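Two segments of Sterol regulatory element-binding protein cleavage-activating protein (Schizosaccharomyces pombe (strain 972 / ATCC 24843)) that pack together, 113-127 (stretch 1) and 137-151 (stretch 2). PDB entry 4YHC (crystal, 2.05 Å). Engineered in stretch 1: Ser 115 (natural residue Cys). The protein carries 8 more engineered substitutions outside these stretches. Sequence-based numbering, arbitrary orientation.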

# COMPACT_ATOMS: atom_id res chain seq x y z
N TYR A 113 11.91 -7.24 -23.13
CA TYR A 113 12.69 -6.38 -22.23
C TYR A 113 13.74 -7.23 -21.58
O TYR A 113 13.52 -8.44 -21.37
CB TYR A 113 11.76 -5.64 -21.19
CG TYR A 113 11.40 -6.48 -19.99
CD1 TYR A 113 10.34 -7.39 -20.03
CD2 TYR A 113 12.14 -6.39 -18.84
CE1 TYR A 113 10.08 -8.22 -18.98
CE2 TYR A 113 11.86 -7.18 -17.79
CZ TYR A 113 10.85 -8.11 -17.86
OH TYR A 113 10.62 -8.91 -16.75
N HIS A 114 14.90 -6.63 -21.30
CA HIS A 114 16.01 -7.32 -20.62
C HIS A 114 15.78 -7.29 -19.08
O HIS A 114 15.40 -6.27 -18.50
CB HIS A 114 17.41 -6.76 -21.02
CG HIS A 114 17.93 -7.27 -22.35
ND1 HIS A 114 18.25 -8.59 -22.58
CD2 HIS A 114 18.20 -6.62 -23.52
CE1 HIS A 114 18.68 -8.74 -23.82
NE2 HIS A 114 18.66 -7.56 -24.41
N SER A 115 15.93 -8.46 -18.47
CA SER A 115 15.88 -8.69 -17.04
C SER A 115 17.05 -9.60 -16.77
O SER A 115 17.31 -10.47 -17.57
CB SER A 115 14.61 -9.48 -16.65
OG SER A 115 13.76 -8.76 -15.80
N LYS A 116 17.69 -9.48 -15.62
CA LYS A 116 18.88 -10.28 -15.36
C LYS A 116 18.58 -11.47 -14.42
O LYS A 116 19.35 -11.67 -13.47
CB LYS A 116 20.00 -9.40 -14.77
CG LYS A 116 19.89 -7.89 -14.99
CD LYS A 116 19.70 -7.44 -16.44
CE LYS A 116 19.51 -5.92 -16.54
NZ LYS A 116 18.66 -5.46 -17.68
N PRO A 117 17.51 -12.28 -14.68
CA PRO A 117 17.08 -13.31 -13.71
C PRO A 117 18.24 -14.13 -13.19
O PRO A 117 19.06 -14.52 -14.01
CB PRO A 117 16.13 -14.20 -14.52
CG PRO A 117 16.43 -13.92 -15.94
CD PRO A 117 16.85 -12.49 -15.98
N ASN A 118 18.35 -14.41 -11.89
CA ASN A 118 17.30 -14.21 -10.87
C ASN A 118 17.23 -12.77 -10.30
O ASN A 118 17.60 -12.53 -9.14
CB ASN A 118 17.49 -15.18 -9.68
CG ASN A 118 17.74 -16.62 -10.10
OD1 ASN A 118 18.80 -16.94 -10.63
ND2 ASN A 118 16.78 -17.51 -9.83
N SER A 119 16.76 -11.83 -11.12
CA SER A 119 16.53 -10.46 -10.72
C SER A 119 15.10 -10.39 -10.23
O SER A 119 14.20 -10.95 -10.84
CB SER A 119 16.75 -9.52 -11.90
OG SER A 119 17.04 -8.21 -11.44
N LYS A 120 14.94 -9.74 -9.10
CA LYS A 120 13.65 -9.42 -8.55
C LYS A 120 13.26 -8.02 -9.08
O LYS A 120 14.06 -7.12 -9.09
CB LYS A 120 13.75 -9.42 -7.01
CG LYS A 120 13.36 -10.76 -6.38
CD LYS A 120 14.31 -11.92 -6.69
CE LYS A 120 13.63 -13.26 -6.44
NZ LYS A 120 14.52 -14.33 -5.91
N LEU A 121 12.02 -7.88 -9.52
CA LEU A 121 11.52 -6.61 -10.05
C LEU A 121 10.54 -5.90 -9.14
O LEU A 121 9.68 -6.53 -8.53
CB LEU A 121 10.77 -6.84 -11.35
CG LEU A 121 11.53 -7.39 -12.53
CD1 LEU A 121 10.68 -7.07 -13.77
CD2 LEU A 121 12.93 -6.81 -12.67
N ASN A 122 10.63 -4.58 -9.11
CA ASN A 122 9.52 -3.76 -8.65
C ASN A 122 9.14 -2.84 -9.79
O ASN A 122 10.05 -2.29 -10.40
CB ASN A 122 9.97 -2.98 -7.45
CG ASN A 122 8.82 -2.42 -6.66
OD1 ASN A 122 7.66 -2.82 -6.85
ND2 ASN A 122 9.13 -1.48 -5.76
N VAL A 123 7.83 -2.71 -10.11
CA VAL A 123 7.37 -1.86 -11.20
C VAL A 123 6.38 -0.81 -10.77
O VAL A 123 5.53 -1.13 -10.00
CB VAL A 123 6.69 -2.72 -12.27
CG1 VAL A 123 6.17 -1.81 -13.38
CG2 VAL A 123 7.66 -3.73 -12.85
N PHE A 124 6.47 0.42 -11.27
CA PHE A 124 5.61 1.52 -10.83
C PHE A 124 5.23 2.29 -12.04
O PHE A 124 6.08 2.52 -12.87
CB PHE A 124 6.38 2.63 -10.05
CG PHE A 124 7.32 2.12 -9.07
CD1 PHE A 124 6.88 1.50 -7.97
CD2 PHE A 124 8.68 2.32 -9.25
CE1 PHE A 124 7.75 1.04 -7.03
CE2 PHE A 124 9.57 1.85 -8.33
CZ PHE A 124 9.10 1.20 -7.22
N TRP A 125 3.98 2.71 -12.12
CA TRP A 125 3.51 3.69 -13.10
C TRP A 125 3.56 5.11 -12.53
O TRP A 125 3.11 5.34 -11.39
CB TRP A 125 2.06 3.42 -13.39
CG TRP A 125 1.75 2.14 -14.15
CD1 TRP A 125 1.92 0.89 -13.72
CD2 TRP A 125 1.12 2.04 -15.41
NE1 TRP A 125 1.43 0.00 -14.61
CE2 TRP A 125 0.92 0.69 -15.66
CE3 TRP A 125 0.65 2.98 -16.32
CZ2 TRP A 125 0.32 0.21 -16.86
CZ3 TRP A 125 0.00 2.52 -17.49
CH2 TRP A 125 -0.12 1.16 -17.76
N MET A 126 4.04 6.06 -13.30
CA MET A 126 3.97 7.43 -12.86
C MET A 126 3.38 8.31 -13.97
O MET A 126 3.70 8.12 -15.12
CB MET A 126 5.33 7.93 -12.44
CG MET A 126 6.00 6.99 -11.38
SD MET A 126 7.58 7.63 -10.86
CE MET A 126 7.01 8.62 -9.53
N PRO A 127 2.56 9.28 -13.61
CA PRO A 127 1.92 10.12 -14.64
C PRO A 127 2.98 10.91 -15.36
O PRO A 127 3.88 11.38 -14.72
CB PRO A 127 0.99 11.04 -13.84
CG PRO A 127 1.48 11.00 -12.41
CD PRO A 127 2.25 9.70 -12.23
N ASN A 137 0.00 9.89 -21.28
CA ASN A 137 1.38 9.53 -21.18
C ASN A 137 1.76 9.10 -19.77
O ASN A 137 1.26 9.67 -18.81
CB ASN A 137 2.22 10.73 -21.55
CG ASN A 137 3.64 10.35 -21.72
OD1 ASN A 137 4.52 10.84 -21.01
ND2 ASN A 137 3.88 9.39 -22.60
N PHE A 138 2.61 8.08 -19.65
CA PHE A 138 3.06 7.56 -18.37
C PHE A 138 4.54 7.33 -18.44
O PHE A 138 5.07 7.08 -19.52
CB PHE A 138 2.42 6.21 -18.00
CG PHE A 138 0.93 6.25 -17.81
CD1 PHE A 138 0.36 6.68 -16.59
CD2 PHE A 138 0.09 5.92 -18.84
CE1 PHE A 138 -1.00 6.71 -16.42
CE2 PHE A 138 -1.29 5.95 -18.67
CZ PHE A 138 -1.84 6.35 -17.48
N GLU A 139 5.19 7.36 -17.28
CA GLU A 139 6.47 6.69 -17.11
C GLU A 139 6.33 5.39 -16.35
O GLU A 139 5.72 5.35 -15.29
CB GLU A 139 7.43 7.64 -16.46
CG GLU A 139 7.72 8.81 -17.39
CD GLU A 139 8.61 9.85 -16.77
OE1 GLU A 139 8.20 10.42 -15.73
OE2 GLU A 139 9.73 10.06 -17.34
N LEU A 140 6.85 4.31 -16.93
CA LEU A 140 6.78 3.00 -16.35
C LEU A 140 8.17 2.69 -15.87
O LEU A 140 9.12 2.57 -16.69
CB LEU A 140 6.38 1.94 -17.38
CG LEU A 140 5.34 0.88 -17.13
CD1 LEU A 140 5.48 -0.27 -18.15
CD2 LEU A 140 5.28 0.35 -15.71
N VAL A 141 8.32 2.53 -14.56
CA VAL A 141 9.63 2.35 -13.97
C VAL A 141 9.81 0.92 -13.53
O VAL A 141 8.97 0.33 -12.82
CB VAL A 141 9.82 3.30 -12.78
CG1 VAL A 141 11.19 3.14 -12.14
CG2 VAL A 141 9.60 4.76 -13.23
N VAL A 142 10.94 0.35 -13.91
CA VAL A 142 11.27 -1.00 -13.57
C VAL A 142 12.53 -1.01 -12.77
O VAL A 142 13.59 -0.56 -13.24
CB VAL A 142 11.49 -1.83 -14.86
CG1 VAL A 142 11.81 -3.27 -14.52
CG2 VAL A 142 10.22 -1.80 -15.68
N VAL A 143 12.43 -1.49 -11.54
CA VAL A 143 13.53 -1.49 -10.62
C VAL A 143 13.97 -2.92 -10.37
O VAL A 143 13.16 -3.79 -10.00
CB VAL A 143 13.19 -0.80 -9.27
CG1 VAL A 143 14.41 -0.79 -8.35
CG2 VAL A 143 12.70 0.63 -9.49
N GLU A 144 15.28 -3.14 -10.51
CA GLU A 144 15.86 -4.46 -10.28
C GLU A 144 16.64 -4.51 -9.01
O GLU A 144 17.32 -3.57 -8.64
CB GLU A 144 16.77 -4.85 -11.43
CG GLU A 144 16.03 -5.17 -12.71
CD GLU A 144 17.01 -5.51 -13.82
OE1 GLU A 144 17.72 -6.55 -13.66
OE2 GLU A 144 17.06 -4.73 -14.82
N SER A 145 16.54 -5.61 -8.30
CA SER A 145 17.30 -5.72 -7.05
C SER A 145 18.81 -5.57 -7.26
O SER A 145 19.53 -5.21 -6.34
CB SER A 145 17.00 -7.05 -6.41
OG SER A 145 16.86 -7.97 -7.46
N SER A 146 19.23 -5.81 -8.50
CA SER A 146 20.61 -5.64 -8.96
C SER A 146 21.09 -4.19 -8.81
O SER A 146 22.28 -3.96 -8.73
CB SER A 146 20.73 -6.11 -10.43
OG SER A 146 20.20 -5.14 -11.35
N GLY A 147 20.19 -3.22 -8.78
CA GLY A 147 20.60 -1.83 -8.72
C GLY A 147 20.35 -1.09 -10.01
O GLY A 147 20.60 0.09 -10.09
N GLU A 148 19.81 -1.79 -10.98
CA GLU A 148 19.41 -1.25 -12.28
C GLU A 148 18.00 -0.64 -12.21
O GLU A 148 17.09 -1.25 -11.68
CB GLU A 148 19.42 -2.42 -13.25
CG GLU A 148 19.90 -2.14 -14.64
CD GLU A 148 20.83 -3.24 -15.15
OE1 GLU A 148 21.08 -4.22 -14.38
OE2 GLU A 148 21.33 -3.11 -16.30
N ILE A 149 17.83 0.58 -12.72
CA ILE A 149 16.53 1.19 -12.85
C ILE A 149 16.34 1.63 -14.28
O ILE A 149 17.10 2.49 -14.79
CB ILE A 149 16.42 2.45 -11.99
CG1 ILE A 149 16.61 2.11 -10.54
CG2 ILE A 149 15.08 3.12 -12.19
CD1 ILE A 149 16.78 3.32 -9.69
N GLN A 150 15.27 1.12 -14.90
CA GLN A 150 14.87 1.48 -16.26
C GLN A 150 13.59 2.27 -16.27
O GLN A 150 12.60 1.97 -15.55
CB GLN A 150 14.67 0.23 -17.12
CG GLN A 150 15.85 -0.73 -17.07
CD GLN A 150 15.65 -1.97 -17.87
OE1 GLN A 150 15.10 -1.93 -18.95
NE2 GLN A 150 16.11 -3.10 -17.34
N VAL A 151 13.57 3.31 -17.10
CA VAL A 151 12.33 4.07 -17.25
C VAL A 151 11.87 4.20 -18.68
O VAL A 151 12.63 4.56 -19.56
CB VAL A 151 12.30 5.41 -16.48
CG1 VAL A 151 13.59 5.68 -15.73
CG2 VAL A 151 11.79 6.56 -17.31
O HOH W 1 15.01 -3.52 -21.44

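The apolar centre lies on the sheet face that carries Leu 121, Val 123, Trp 125, Leu 140 and Val 142. The two stretches bury 1062 Å² between them, both sides summed, and Val 123, Trp 125, Leu 140 and Val 142 are buried. Leu 140 is its hinge: its CD2 comes within 3.3 Å of Val 123 CG1 and also sits over the face of the Trp 125 five-membered ring, 4.1 Å from the centroid, a CH-pi contact. The indole, in rotamer m, directs its six-membered edge at the face of the Phe 138 ring, with Trp 125 CE3 3.6 Å from Phe 138 CG and planes at 83°. A flat, wide side chain can thus serve two neighbours at once, one by face and one by edge.

On the other face, Phe 124 meets Val 141 along its ring edge (CD2 to CB, 3.8 Å) and reaches the diagonal neighbour Val 143 (CE2 to CG2, 3.6 Å). Val 123, Val 141, Val 142 and Val 143 all adopt t; beta-branched residues suit extended backbone and fill space close to the sheet.

Between the faces, antiparallel strands 121-127 and 137-144 are joined by paired backbone hydrogen bonds at Asn 122 with Val 143, Phe 124 with Val 141, and Met 126 with Glu 139. Phe 124 O accepts from Val 141 N at 2.8 Å, almost linearly.

Beyond Leu 121 the ladder continues with one backbone bond and one side-chain bond. Ser 145 N donates to Lys 120 O (3.0 Å), while Ser 145 OG, in rotamer p, accepts from Lys 120 N (3.1 Å), so a short hydroxyl replaces a strand carbonyl. Gly 147 closes the type I turn at phi 109°, where a CB would jam against the preceding carbonyl.

At the polar edge, Glu 144 forms a salt bridge with Lys 116 (OE2 to NZ, 3.4 Å), although Lys 116 is poorly ordered. Gln 150 NE2 bonds weakly to His 114 O (3.4 Å), and a water links Gln 150 OE1 to His 114 N.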